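Catalase-3 (Neurospora crassa, PDB 4AJ9) uses heme to break down hydrogen peroxide into water and molecular oxygen, and probably protects the cell from peroxide damage. Local coordinates at residues F17-T20 and G24-E27; Q257-A262 and N267-E272; V337-T340 and L344-G347; F459-I464 and K493-A498. All coordinates share one frame; numbering follows the deposited sequence.

Contact 1: residues F17-T20 and G24-E27; sequences FMTT and GNIE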
loop_
_atom_site.group_PDB
_atom_site.type_symbol
_atom_site.label_atom_id
_atom_site.label_comp_id
_atom_site.label_asym_id
_atom_site.label_seq_id
_atom_site.Cartn_x
_atom_site.Cartn_y
_atom_site.Cartn_z
ATOM N N PHE C 17 -15.384 1.474 29.089
ATOM C CA PHE C 17 -16.372 1.809 28.069
ATOM C C PHE C 17 -15.752 1.781 26.675
ATOM O O PHE C 17 -14.569 2.098 26.498
ATOM C CB PHE C 17 -16.982 3.185 28.340
ATOM C CG PHE C 17 -17.946 3.192 29.491
ATOM C CD1 PHE C 17 -19.188 2.586 29.366
ATOM C CD2 PHE C 17 -17.605 3.776 30.700
ATOM C CE1 PHE C 17 -20.091 2.578 30.430
ATOM C CE2 PHE C 17 -18.495 3.773 31.767
ATOM C CZ PHE C 17 -19.741 3.165 31.626
ATOM N N MET C 18 -16.570 1.381 25.706
ATOM C CA MET C 18 -16.240 1.398 24.279
ATOM C C MET C 18 -15.816 2.791 23.823
ATOM O O MET C 18 -16.424 3.797 24.215
ATOM C CB MET C 18 -17.478 0.965 23.492
ATOM C CG MET C 18 -17.217 0.575 22.048
ATOM S SD MET C 18 -16.390 -1.025 21.884
ATOM C CE MET C 18 -17.713 -2.220 22.066
ATOM N N THR C 19 -14.790 2.864 22.980
ATOM C CA THR C 19 -14.338 4.160 22.465
ATOM C C THR C 19 -14.101 4.051 20.971
ATOM O O THR C 19 -14.013 2.945 20.437
ATOM C CB THR C 19 -12.985 4.603 23.077
ATOM O OG1 THR C 19 -11.943 3.744 22.590
ATOM C CG2 THR C 19 -13.015 4.568 24.616
ATOM N N THR C 20 -13.984 5.196 20.302
ATOM C CA THR C 20 -13.455 5.221 18.939
ATOM C C THR C 20 -11.941 5.006 18.994
ATOM O O THR C 20 -11.349 4.947 20.078
ATOM C CB THR C 20 -13.657 6.588 18.274
ATOM O OG1 THR C 20 -12.745 7.532 18.855
ATOM C CG2 THR C 20 -15.102 7.090 18.443
ATOM N N GLY C 24 -12.831 8.934 23.212
ATOM C CA GLY C 24 -14.206 9.344 23.349
ATOM C C GLY C 24 -15.066 8.107 23.461
ATOM O O GLY C 24 -15.062 7.247 22.575
ATOM N N ASN C 25 -15.777 8.007 24.577
ATOM C CA ASN C 25 -16.724 6.919 24.792
ATOM C C ASN C 25 -17.893 6.966 23.830
ATOM O O ASN C 25 -18.387 8.043 23.491
ATOM C CB ASN C 25 -17.223 6.933 26.235
ATOM C CG ASN C 25 -16.116 6.669 27.227
ATOM O OD1 ASN C 25 -15.005 6.282 26.851
ATOM N ND2 ASN C 25 -16.413 6.850 28.509
ATOM N N ILE C 26 -18.337 5.790 23.385
ATOM C CA ILE C 26 -19.392 5.698 22.395
ATOM C C ILE C 26 -20.263 4.467 22.607
ATOM O O ILE C 26 -19.998 3.636 23.469
ATOM C CB ILE C 26 -18.809 5.580 20.979
ATOM C CG1 ILE C 26 -17.992 4.289 20.854
ATOM C CG2 ILE C 26 -17.976 6.819 20.629
ATOM C CD1 ILE C 26 -17.438 4.027 19.467
ATOM N N GLU C 27 -21.303 4.362 21.791
ATOM C CA GLU C 27 -22.020 3.119 21.618
ATOM C C GLU C 27 -21.889 2.817 20.129
ATOM O O GLU C 27 -21.770 3.734 19.329
ATOM C CB GLU C 27 -23.485 3.258 22.037
ATOM C CG GLU C 27 -24.271 4.330 21.269
ATOM C CD GLU C 27 -25.758 4.305 21.582
ATOM O OE1 GLU C 27 -26.370 3.215 21.516
ATOM O OE2 GLU C 27 -26.322 5.377 21.896
HETATM O O HOH W 1 -13.467 4.044 27.819
#
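T19 and N25 face each other across a short antiparallel bridge, their CA atoms 4.3 Å apart, and two backbone hydrogen bonds flank them, so they form a non-hydrogen-bonded pair. I26 N donates to M18 O at 2.9 Å, while T20 N reaches G24 O over a longer 3.2 Å. Each carbonyl also takes a CA-H contact, M18 O from N25 CA and G24 O from T19 CA. G24 has a positive phi of 98°, where a side chain would press on the preceding carbonyl; lacking one, it lets the chain turn back.

This doubled-back loop belongs to the N-terminal arm before strand 33-34, and it reaches into a neighbouring copy, as the long arms of catalases do. T19 OG1 and N25 ND2 bond to H378 N and G415 O of the second subunit. N25 CG lies anti to its own carbonyl carbon (chi1 -64°), which turns the amide back over the first segment. ND2 then comes obliquely to F17, 3.7 Å from its CB, with amide and ring planes 43° apart. A water joins the two segments, donating to F17 O and N25 OD1, the latter at 2.9 Å.

Apolar contacts fill the other flank. Branched I26 sends CG2 to T20 CG2 at 3.6 Å, the two side chains crossing at about a right angle, and its CG1 stands 4.0 Å from M18 CG. T20 and I26 both rest on helix 45-55, which suits their methyls, whereas T20 OG1 bonds to G23 and F22.

Contact 2: residues Q257-A262 and N267-E272; sequences QDLWDA and NAPSWE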
loop_
_atom_site.group_PDB
_atom_site.type_symbol
_atom_site.label_atom_id
_atom_site.label_comp_id
_atom_site.label_asym_id
_atom_site.label_seq_id
_atom_site.Cartn_x
_atom_site.Cartn_y
_atom_site.Cartn_z
ATOM N N GLN C 257 -3.209 -26.530 17.340
ATOM C CA GLN C 257 -3.849 -26.885 18.605
ATOM C C GLN C 257 -2.897 -27.696 19.500
ATOM O O GLN C 257 -2.825 -27.467 20.712
ATOM C CB GLN C 257 -5.158 -27.656 18.371
ATOM C CG GLN C 257 -5.996 -27.854 19.639
ATOM C CD GLN C 257 -6.727 -26.582 20.068
ATOM O OE1 GLN C 257 -7.640 -26.116 19.379
ATOM N NE2 GLN C 257 -6.334 -26.023 21.214
ATOM N N ASP C 258 -2.173 -28.645 18.907
ATOM C CA ASP C 258 -1.248 -29.491 19.674
ATOM C C ASP C 258 -0.197 -28.631 20.394
ATOM O O ASP C 258 0.072 -28.811 21.579
ATOM C CB ASP C 258 -0.585 -30.538 18.763
ATOM C CG ASP C 258 0.628 -31.186 19.397
ATOM O OD1 ASP C 258 1.683 -30.517 19.505
ATOM O OD2 ASP C 258 0.533 -32.369 19.792
ATOM N N LEU C 259 0.387 -27.682 19.677
ATOM C CA LEU C 259 1.411 -26.809 20.256
ATOM C C LEU C 259 0.824 -25.932 21.358
ATOM O O LEU C 259 1.409 -25.780 22.444
ATOM C CB LEU C 259 2.007 -25.929 19.154
ATOM C CG LEU C 259 3.058 -24.911 19.584
ATOM C CD1 LEU C 259 4.242 -25.616 20.206
ATOM C CD2 LEU C 259 3.480 -24.068 18.389
ATOM N N TRP C 260 -0.328 -25.336 21.066
ATOM C CA TRP C 260 -1.007 -24.482 22.029
ATOM C C TRP C 260 -1.279 -25.267 23.302
ATOM O O TRP C 260 -1.051 -24.764 24.401
ATOM C CB TRP C 260 -2.337 -23.973 21.469
ATOM C CG TRP C 260 -2.982 -22.911 22.324
ATOM C CD1 TRP C 260 -3.832 -23.098 23.384
ATOM C CD2 TRP C 260 -2.821 -21.491 22.190
ATOM N NE1 TRP C 260 -4.203 -21.876 23.917
ATOM C CE2 TRP C 260 -3.594 -20.878 23.199
ATOM C CE3 TRP C 260 -2.089 -20.679 21.315
ATOM C CZ2 TRP C 260 -3.666 -19.490 23.348
ATOM C CZ3 TRP C 260 -2.173 -19.296 21.463
ATOM C CH2 TRP C 260 -2.946 -18.722 22.475
ATOM N N ASP C 261 -1.781 -26.491 23.146
ATOM C CA ASP C 261 -2.202 -27.305 24.290
ATOM C C ASP C 261 -1.008 -27.727 25.136
ATOM O O ASP C 261 -1.069 -27.711 26.369
ATOM C CB ASP C 261 -2.967 -28.568 23.843
ATOM C CG ASP C 261 -4.393 -28.283 23.410
ATOM O OD1 ASP C 261 -4.910 -27.177 23.669
ATOM O OD2 ASP C 261 -5.004 -29.190 22.815
ATOM N N ALA C 262 0.067 -28.133 24.468
ATOM C CA ALA C 262 1.269 -28.573 25.160
ATOM C C ALA C 262 1.776 -27.441 26.040
ATOM O O ALA C 262 2.131 -27.648 27.201
ATOM C CB ALA C 262 2.339 -29.009 24.156
ATOM N N ASN C 267 3.498 -28.390 29.550
ATOM C CA ASN C 267 4.356 -29.380 28.907
ATOM C C ASN C 267 5.113 -28.756 27.745
ATOM O O ASN C 267 5.023 -29.225 26.616
ATOM C CB ASN C 267 3.531 -30.555 28.399
ATOM C CG ASN C 267 3.043 -31.453 29.519
ATOM O OD1 ASN C 267 3.781 -32.309 30.013
ATOM N ND2 ASN C 267 1.796 -31.273 29.917
ATOM N N ALA C 268 5.853 -27.692 28.032
ATOM C CA ALA C 268 6.574 -26.967 26.991
ATOM C C ALA C 268 7.511 -27.896 26.233
ATOM O O ALA C 268 8.225 -28.701 26.838
ATOM C CB ALA C 268 7.359 -25.820 27.605
ATOM N N PRO C 269 7.520 -27.791 24.898
ATOM C CA PRO C 269 8.440 -28.629 24.123
ATOM C C PRO C 269 9.847 -28.030 24.093
ATOM O O PRO C 269 9.994 -26.803 24.192
ATOM C CB PRO C 269 7.811 -28.615 22.726
ATOM C CG PRO C 269 7.141 -27.264 22.643
ATOM C CD PRO C 269 6.668 -26.943 24.039
ATOM N N SER C 270 10.863 -28.887 23.976
ATOM C CA SER C 270 12.247 -28.441 23.858
ATOM C C SER C 270 12.935 -29.045 22.645
ATOM O O SER C 270 12.520 -30.088 22.139
ATOM C CB SER C 270 13.052 -28.783 25.116
ATOM O OG SER C 270 12.507 -28.124 26.236
ATOM N N TRP C 271 13.980 -28.355 22.183
ATOM C CA TRP C 271 14.868 -28.856 21.145
ATOM C C TRP C 271 16.276 -28.471 21.539
ATOM O O TRP C 271 16.512 -27.352 22.019
ATOM C CB TRP C 271 14.590 -28.188 19.798
ATOM C CG TRP C 271 13.296 -28.546 19.145
ATOM C CD1 TRP C 271 13.112 -29.442 18.132
ATOM C CD2 TRP C 271 12.009 -27.993 19.432
ATOM N NE1 TRP C 271 11.792 -29.483 17.771
ATOM C CE2 TRP C 271 11.087 -28.609 18.560
ATOM C CE3 TRP C 271 11.543 -27.045 20.350
ATOM C CZ2 TRP C 271 9.728 -28.310 18.578
ATOM C CZ3 TRP C 271 10.191 -26.744 20.365
ATOM C CH2 TRP C 271 9.296 -27.374 19.482
ATOM N N GLU C 272 17.222 -29.375 21.333
ATOM C CA GLU C 272 18.615 -28.991 21.533
ATOM C C GLU C 272 19.141 -28.375 20.246
ATOM O O GLU C 272 18.830 -28.847 19.153
ATOM C CB GLU C 272 19.462 -30.181 22.007
ATOM C CG GLU C 272 19.356 -30.397 23.530
ATOM C CD GLU C 272 19.974 -31.688 24.007
ATOM O OE1 GLU C 272 20.295 -32.553 23.168
ATOM O OE2 GLU C 272 20.139 -31.835 25.237
#
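A262 and N267 are joined by the one hydrogen bond of this contact: N267 N donates to A262 O at 2.8 Å, with a bent N-H...O angle of 137°. S265 OG also lies in hydrogen-bonding range of A262 O and of D261 O, near the C-terminal end of helix 254-264, and these two carbonyls would have to share its one proton. N267 ND2 bonds to the same S265 OG, a link within the turn.

The turn carries the chain from helix 254-264 into strand 270-278, a member of the antiparallel sheet of the catalase β-barrel, where it pairs with strands 223-232 and 305-314.

Van der Waals contacts complete the join. N267 CB packs 3.4 Å from A262 O, and A262 CB lies 3.6 Å from N267 O; alanine's small methyl lets the turn come this close to the helix. With CG anti to its backbone N (chi1 178°), L259 extends CD1 toward the proline, 4.1 Å from P269 CG. Within the helix, Q257 NE2 donates to D261 OD1 one turn on, 3.1 Å away, while the other oxygen of D261 takes a salt bridge from R533.

Contact 3: residues V337-T340 and L344-G347; sequences VDFT and LLQG. With HEM (protoporphyrin IX containing Fe), chain Y.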
loop_
_atom_site.group_PDB
_atom_site.type_symbol
_atom_site.label_atom_id
_atom_site.label_comp_id
_atom_site.label_asym_id
_atom_site.label_seq_id
_atom_site.Cartn_x
_atom_site.Cartn_y
_atom_site.Cartn_z
ATOM N N VAL C 337 28.637 -14.750 13.108
ATOM C CA VAL C 337 28.071 -15.633 12.102
ATOM C C VAL C 337 28.252 -14.958 10.747
ATOM O O VAL C 337 28.221 -13.728 10.666
ATOM C CB VAL C 337 26.560 -15.868 12.362
ATOM C CG1 VAL C 337 25.973 -16.842 11.347
ATOM C CG2 VAL C 337 26.326 -16.375 13.789
ATOM N N ASP C 338 28.458 -15.755 9.696
ATOM C CA ASP C 338 28.568 -15.232 8.330
ATOM C C ASP C 338 27.872 -16.146 7.322
ATOM O O ASP C 338 27.533 -17.289 7.639
ATOM C CB ASP C 338 30.034 -15.049 7.932
ATOM C CG ASP C 338 30.211 -14.089 6.751
ATOM O OD1 ASP C 338 29.232 -13.414 6.375
ATOM O OD2 ASP C 338 31.335 -14.001 6.204
ATOM N N PHE C 339 27.681 -15.636 6.104
ATOM C CA PHE C 339 27.049 -16.395 5.031
ATOM C C PHE C 339 28.071 -17.256 4.313
ATOM O O PHE C 339 29.274 -17.090 4.499
ATOM C CB PHE C 339 26.416 -15.445 4.013
ATOM C CG PHE C 339 25.470 -14.452 4.625
ATOM C CD1 PHE C 339 24.278 -14.873 5.194
ATOM C CD2 PHE C 339 25.780 -13.098 4.643
ATOM C CE1 PHE C 339 23.408 -13.956 5.773
ATOM C CE2 PHE C 339 24.912 -12.174 5.224
ATOM C CZ PHE C 339 23.725 -12.605 5.789
ATOM N N THR C 340 27.584 -18.181 3.495
ATOM C CA THR C 340 28.443 -18.812 2.508
ATOM C C THR C 340 27.907 -18.544 1.119
ATOM O O THR C 340 26.804 -18.001 0.939
ATOM C CB THR C 340 28.571 -20.332 2.683
ATOM O OG1 THR C 340 27.311 -20.953 2.408
ATOM C CG2 THR C 340 29.059 -20.693 4.097
ATOM N N LEU C 344 21.654 -20.651 -3.160
ATOM C CA LEU C 344 20.264 -20.620 -2.743
ATOM C C LEU C 344 20.129 -19.647 -1.582
ATOM O O LEU C 344 19.261 -18.789 -1.575
ATOM C CB LEU C 344 19.783 -22.018 -2.359
ATOM C CG LEU C 344 18.300 -22.153 -2.020
ATOM C CD1 LEU C 344 17.449 -22.046 -3.277
ATOM C CD2 LEU C 344 18.077 -23.490 -1.302
ATOM N N LEU C 345 21.016 -19.778 -0.603
ATOM C CA LEU C 345 21.039 -18.864 0.525
ATOM C C LEU C 345 21.222 -17.436 0.029
ATOM O O LEU C 345 20.547 -16.507 0.482
ATOM C CB LEU C 345 22.187 -19.225 1.460
ATOM C CG LEU C 345 22.577 -18.134 2.447
ATOM C CD1 LEU C 345 21.443 -17.902 3.423
ATOM C CD2 LEU C 345 23.839 -18.565 3.183
ATOM N N GLN C 346 22.150 -17.273 -0.907
ATOM C CA GLN C 346 22.470 -15.962 -1.473
ATOM C C GLN C 346 21.247 -15.140 -1.898
ATOM O O GLN C 346 21.122 -13.952 -1.557
ATOM C CB GLN C 346 23.458 -16.131 -2.637
ATOM C CG GLN C 346 24.833 -16.585 -2.178
ATOM C CD GLN C 346 25.678 -15.427 -1.647
ATOM O OE1 GLN C 346 25.805 -14.389 -2.298
ATOM N NE2 GLN C 346 26.269 -15.607 -0.466
ATOM N N GLY C 347 20.345 -15.764 -2.646
ATOM C CA GLY C 347 19.156 -15.076 -3.109
ATOM C C GLY C 347 18.088 -14.891 -2.039
ATOM O O GLY C 347 17.289 -13.947 -2.104
HETATM C CHA HEM Y . 9.226 -18.030 4.045
HETATM C CHB HEM Y . 12.360 -21.648 4.928
HETATM C CHC HEM Y . 14.156 -21.126 0.459
HETATM C CHD HEM Y . 11.664 -17.005 -0.062
HETATM C C1A HEM Y . 9.876 -19.081 4.668
HETATM C C2A HEM Y . 9.583 -19.625 5.989
HETATM C C3A HEM Y . 10.442 -20.634 6.220
HETATM C C4A HEM Y . 11.318 -20.748 5.070
HETATM C CMA HEM Y . 10.530 -21.523 7.483
HETATM C CAA HEM Y . 8.438 -19.145 6.921
HETATM C CBA HEM Y . 8.946 -18.201 8.006
HETATM C CGA HEM Y . 7.797 -17.872 8.923
HETATM O O1A HEM Y . 7.305 -16.718 8.886
HETATM O O2A HEM Y . 7.363 -18.772 9.691
HETATM C C1B HEM Y . 13.163 -21.785 3.812
HETATM C C2B HEM Y . 14.322 -22.653 3.698
HETATM C C3B HEM Y . 14.810 -22.529 2.454
HETATM C C4B HEM Y . 13.990 -21.558 1.757
HETATM C CMB HEM Y . 14.817 -23.552 4.854
HETATM C CAB HEM Y . 16.051 -23.202 1.821
HETATM C CBB HEM Y . 17.068 -23.616 2.587
HETATM C C1C HEM Y . 13.698 -19.924 -0.023
HETATM C C2C HEM Y . 14.200 -19.223 -1.196
HETATM C C3C HEM Y . 13.485 -18.103 -1.331
HETATM C C4C HEM Y . 12.550 -18.031 -0.237
HETATM C CMC HEM Y . 15.315 -19.729 -2.130
HETATM C CAC HEM Y . 13.638 -16.989 -2.374
HETATM C CBC HEM Y . 14.850 -16.708 -2.856
HETATM C C1D HEM Y . 10.774 -16.897 0.966
HETATM C C2D HEM Y . 9.847 -15.806 1.118
HETATM C C3D HEM Y . 9.085 -16.127 2.396
HETATM C C4D HEM Y . 9.634 -17.370 2.892
HETATM C CMD HEM Y . 9.686 -14.596 0.174
HETATM C CAD HEM Y . 7.974 -15.283 3.040
HETATM C CBD HEM Y . 8.633 -14.435 4.122
HETATM C CGD HEM Y . 7.617 -13.493 4.711
HETATM O O1D HEM Y . 7.841 -13.022 5.852
HETATM O O2D HEM Y . 6.576 -13.243 4.052
HETATM N NA HEM Y . 10.940 -19.789 4.147
HETATM N NB HEM Y . 13.000 -21.135 2.616
HETATM N NC HEM Y . 12.694 -19.162 0.536
HETATM N ND HEM Y . 10.630 -17.791 2.020
HETATM FE FE HEM Y . 11.887 -19.433 2.400
#
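Q346 and T340 make the polar link: Q346 NE2 donates to T340 O at 2.8 Å, with a fairly straight N-H at 152°. The carbonyl oxygen lies in the plane of the glutamine amide, but the nitrogen sits above the plane of the carbonyl. Beside it, L345 lays CD2 against F339 CB at 4.1 Å and against T340 O at 3.8 Å. A leucine methyl suits this spot because it can rest against both the CB of F339 and the backbone of T340. T340 N, also buried here, has no hydrogen-bonding partner in the model.

Several neighbours position these groups. Q346 bends at chi2 (-81°), which carries its amide back toward T340. Its NE2 also serves E43 of the second subunit, and OE1 accepts from T40 N of the third, so one amide meets three chains. Replacing Q346 with a leucine would probably leave T340 O without this donor and strip E43 and T40 of the neighbouring subunits of their shared mate. On the strand side, D338 OD2 forms a salt bridge with R424, and T340 OG1 bonds to T213 O. D342 OD1 accepts the backbone N-H groups of both L344 and L345 at the start of the helix.

From the same helical turn L344 faces the heme, its CD1 3.4 Å from HEM CMC and its CD2 3.7 Å from HEM CAB, while G347 O lies 3.8 Å from HEM CBC. Helix 343-360 carries Y352, by similarity the axial ligand of the iron; it is the proximal heme helix of the catalase fold, here packed against F339 and T340, just after strand 337-338.

Contact 4: residues F459-I464 and K493-A498; sequences FVINAI and KRVAVA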
loop_
_atom_site.group_PDB
_atom_site.type_symbol
_atom_site.label_atom_id
_atom_site.label_comp_id
_atom_site.label_asym_id
_atom_site.label_seq_id
_atom_site.Cartn_x
_atom_site.Cartn_y
_atom_site.Cartn_z
ATOM N N PHE C 459 6.333 -46.644 2.980
ATOM C CA PHE C 459 5.547 -45.415 3.090
ATOM C C PHE C 459 5.948 -44.417 2.009
ATOM O O PHE C 459 5.094 -43.782 1.387
ATOM C CB PHE C 459 5.701 -44.781 4.471
ATOM C CG PHE C 459 4.976 -45.514 5.567
ATOM C CD1 PHE C 459 3.840 -46.244 5.293
ATOM C CD2 PHE C 459 5.429 -45.456 6.874
ATOM C CE1 PHE C 459 3.168 -46.903 6.303
ATOM C CE2 PHE C 459 4.766 -46.118 7.883
ATOM C CZ PHE C 459 3.631 -46.837 7.592
ATOM N N VAL C 460 7.256 -44.273 1.800
ATOM C CA VAL C 460 7.775 -43.400 0.748
ATOM C C VAL C 460 7.253 -43.836 -0.620
ATOM O O VAL C 460 6.724 -43.025 -1.388
ATOM C CB VAL C 460 9.320 -43.388 0.731
ATOM C CG1 VAL C 460 9.842 -42.729 -0.541
ATOM C CG2 VAL C 460 9.894 -42.711 2.005
ATOM N N ILE C 461 7.379 -45.123 -0.924
ATOM C CA ILE C 461 6.924 -45.639 -2.211
ATOM C C ILE C 461 5.415 -45.439 -2.404
ATOM O O ILE C 461 4.955 -45.054 -3.479
ATOM C CB ILE C 461 7.280 -47.139 -2.350
ATOM C CG1 ILE C 461 8.732 -47.288 -2.806
ATOM C CG2 ILE C 461 6.348 -47.830 -3.343
ATOM C CD1 ILE C 461 9.320 -48.651 -2.518
ATOM N N ASN C 462 4.653 -45.729 -1.355
ATOM C CA ASN C 462 3.206 -45.582 -1.391
ATOM C C ASN C 462 2.760 -44.129 -1.528
ATOM O O ASN C 462 1.734 -43.849 -2.136
ATOM C CB ASN C 462 2.562 -46.231 -0.163
ATOM C CG ASN C 462 2.579 -47.749 -0.238
ATOM O OD1 ASN C 462 2.911 -48.326 -1.278
ATOM N ND2 ASN C 462 2.207 -48.396 0.850
ATOM N N ALA C 463 3.525 -43.212 -0.946
ATOM C CA ALA C 463 3.234 -41.793 -1.100
ATOM C C ALA C 463 3.486 -41.384 -2.553
ATOM O O ALA C 463 2.690 -40.667 -3.166
ATOM C CB ALA C 463 4.080 -40.965 -0.134
ATOM N N ILE C 464 4.594 -41.855 -3.115
ATOM C CA ILE C 464 4.895 -41.566 -4.516
ATOM C C ILE C 464 3.838 -42.175 -5.429
ATOM O O ILE C 464 3.389 -41.533 -6.384
ATOM C CB ILE C 464 6.293 -42.066 -4.923
ATOM C CG1 ILE C 464 7.373 -41.373 -4.075
ATOM C CG2 ILE C 464 6.528 -41.827 -6.417
ATOM C CD1 ILE C 464 8.808 -41.939 -4.284
ATOM N N LYS C 493 10.495 -49.681 -10.070
ATOM C CA LYS C 493 9.658 -50.860 -10.329
ATOM C C LYS C 493 8.385 -50.832 -9.480
ATOM O O LYS C 493 7.258 -50.968 -9.992
ATOM C CB LYS C 493 10.452 -52.158 -10.090
ATOM C CG LYS C 493 11.415 -52.509 -11.238
ATOM C CD LYS C 493 12.467 -53.535 -10.815
ATOM C CE LYS C 493 11.860 -54.895 -10.523
ATOM N NZ LYS C 493 11.363 -55.558 -11.764
ATOM N N ARG C 494 8.559 -50.616 -8.184
ATOM C CA ARG C 494 7.429 -50.646 -7.272
ATOM C C ARG C 494 6.438 -49.507 -7.540
ATOM O O ARG C 494 5.226 -49.714 -7.502
ATOM C CB ARG C 494 7.925 -50.686 -5.823
ATOM C CG ARG C 494 8.550 -52.035 -5.485
ATOM C CD ARG C 494 9.539 -51.959 -4.342
ATOM N NE ARG C 494 8.886 -51.864 -3.043
ATOM C CZ ARG C 494 9.543 -51.816 -1.888
ATOM N NH1 ARG C 494 10.876 -51.854 -1.869
ATOM N NH2 ARG C 494 8.878 -51.731 -0.750
ATOM N N VAL C 495 6.953 -48.319 -7.851
ATOM C CA VAL C 495 6.097 -47.197 -8.234
ATOM C C VAL C 495 5.424 -47.460 -9.582
ATOM O O VAL C 495 4.224 -47.248 -9.737
ATOM C CB VAL C 495 6.887 -45.864 -8.297
ATOM C CG1 VAL C 495 6.065 -44.779 -8.995
ATOM C CG2 VAL C 495 7.320 -45.427 -6.890
ATOM N N ALA C 496 6.202 -47.932 -10.550
ATOM C CA ALA C 496 5.676 -48.232 -11.880
ATOM C C ALA C 496 4.436 -49.119 -11.808
ATOM O O ALA C 496 3.504 -48.950 -12.587
ATOM C CB ALA C 496 6.751 -48.892 -12.751
ATOM N N VAL C 497 4.423 -50.064 -10.874
ATOM C CA VAL C 497 3.277 -50.961 -10.748
ATOM C C VAL C 497 1.984 -50.172 -10.611
ATOM O O VAL C 497 1.015 -50.421 -11.326
ATOM C CB VAL C 497 3.409 -51.899 -9.544
ATOM C CG1 VAL C 497 2.079 -52.622 -9.296
ATOM C CG2 VAL C 497 4.527 -52.903 -9.777
ATOM N N ALA C 498 1.981 -49.210 -9.693
ATOM C CA ALA C 498 0.796 -48.393 -9.427
ATOM C C ALA C 498 0.316 -47.616 -10.650
ATOM O O ALA C 498 -0.885 -47.431 -10.849
ATOM C CB ALA C 498 1.072 -47.432 -8.251
#
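I461 and R494 meet because one chain is extended and the other bent. From a CG1 set anti to its carbonyl carbon, I461 runs out nearly straight at chi2 (160°), sending CD1 across to the second helix, and R494 folds at chi3 (77°) to bring its guanidinium beneath that methyl. The pair sits in the helical region of the catalase fold, where helices 454-468 and 489-499 run broadly the same way, their segment axes 36° apart and 9.3 Å distant at closest approach.

I461 CD1 lies over the centre of one guanidinium face, 3.2 Å from R494 CZ, a tight apolar cover on a flat cation. Arginine suits the place because that face can take a methyl while its rim makes polar bonds: NE forms a salt bridge with D677, NH1 another with D490, and NH2 bonds to Q458 OE1. These partners fix the orientation of the plane under the isoleucine. An alanine in place of R494 would remove the guanidinium and probably leave the carboxylates of D677 and D490 without their cation and I461 CD1 without its platform.

Deeper in, the contact is wholly aliphatic. V495 also packs on L481 and L484 of helix 474-487, and I464 on L484, so the β-branched residues fill the space between three helices. V495 CG2 stands 4.4 Å from I461 CG2, and it reaches I464 CG2 at 3.7 Å, methyl to methyl.

Contacts 1, 2 and 3 all belong to the heme-binding catalase part of the chain, whereas contact 4 joins two helices, 454-468 and 489-499, across the chain's centre from contact 1. Contact 1, on the projecting arm, is partly buried and relies on backbone bonds, water and a neighbouring subunit. The other three are buried. Contacts 2 and 3 reach the same antiparallel sheet, and each sets a helix against loop residues adjoining a strand with one hydrogen bond; contact 3 alone touches the heme. Contact 4 has no hydrogen bond between its segments, only aliphatic groups and an arginine with a methyl over its guanidinium face. Contacts 1 and 3 both touch the second subunit; contacts 2, 3 and 4 touch the third.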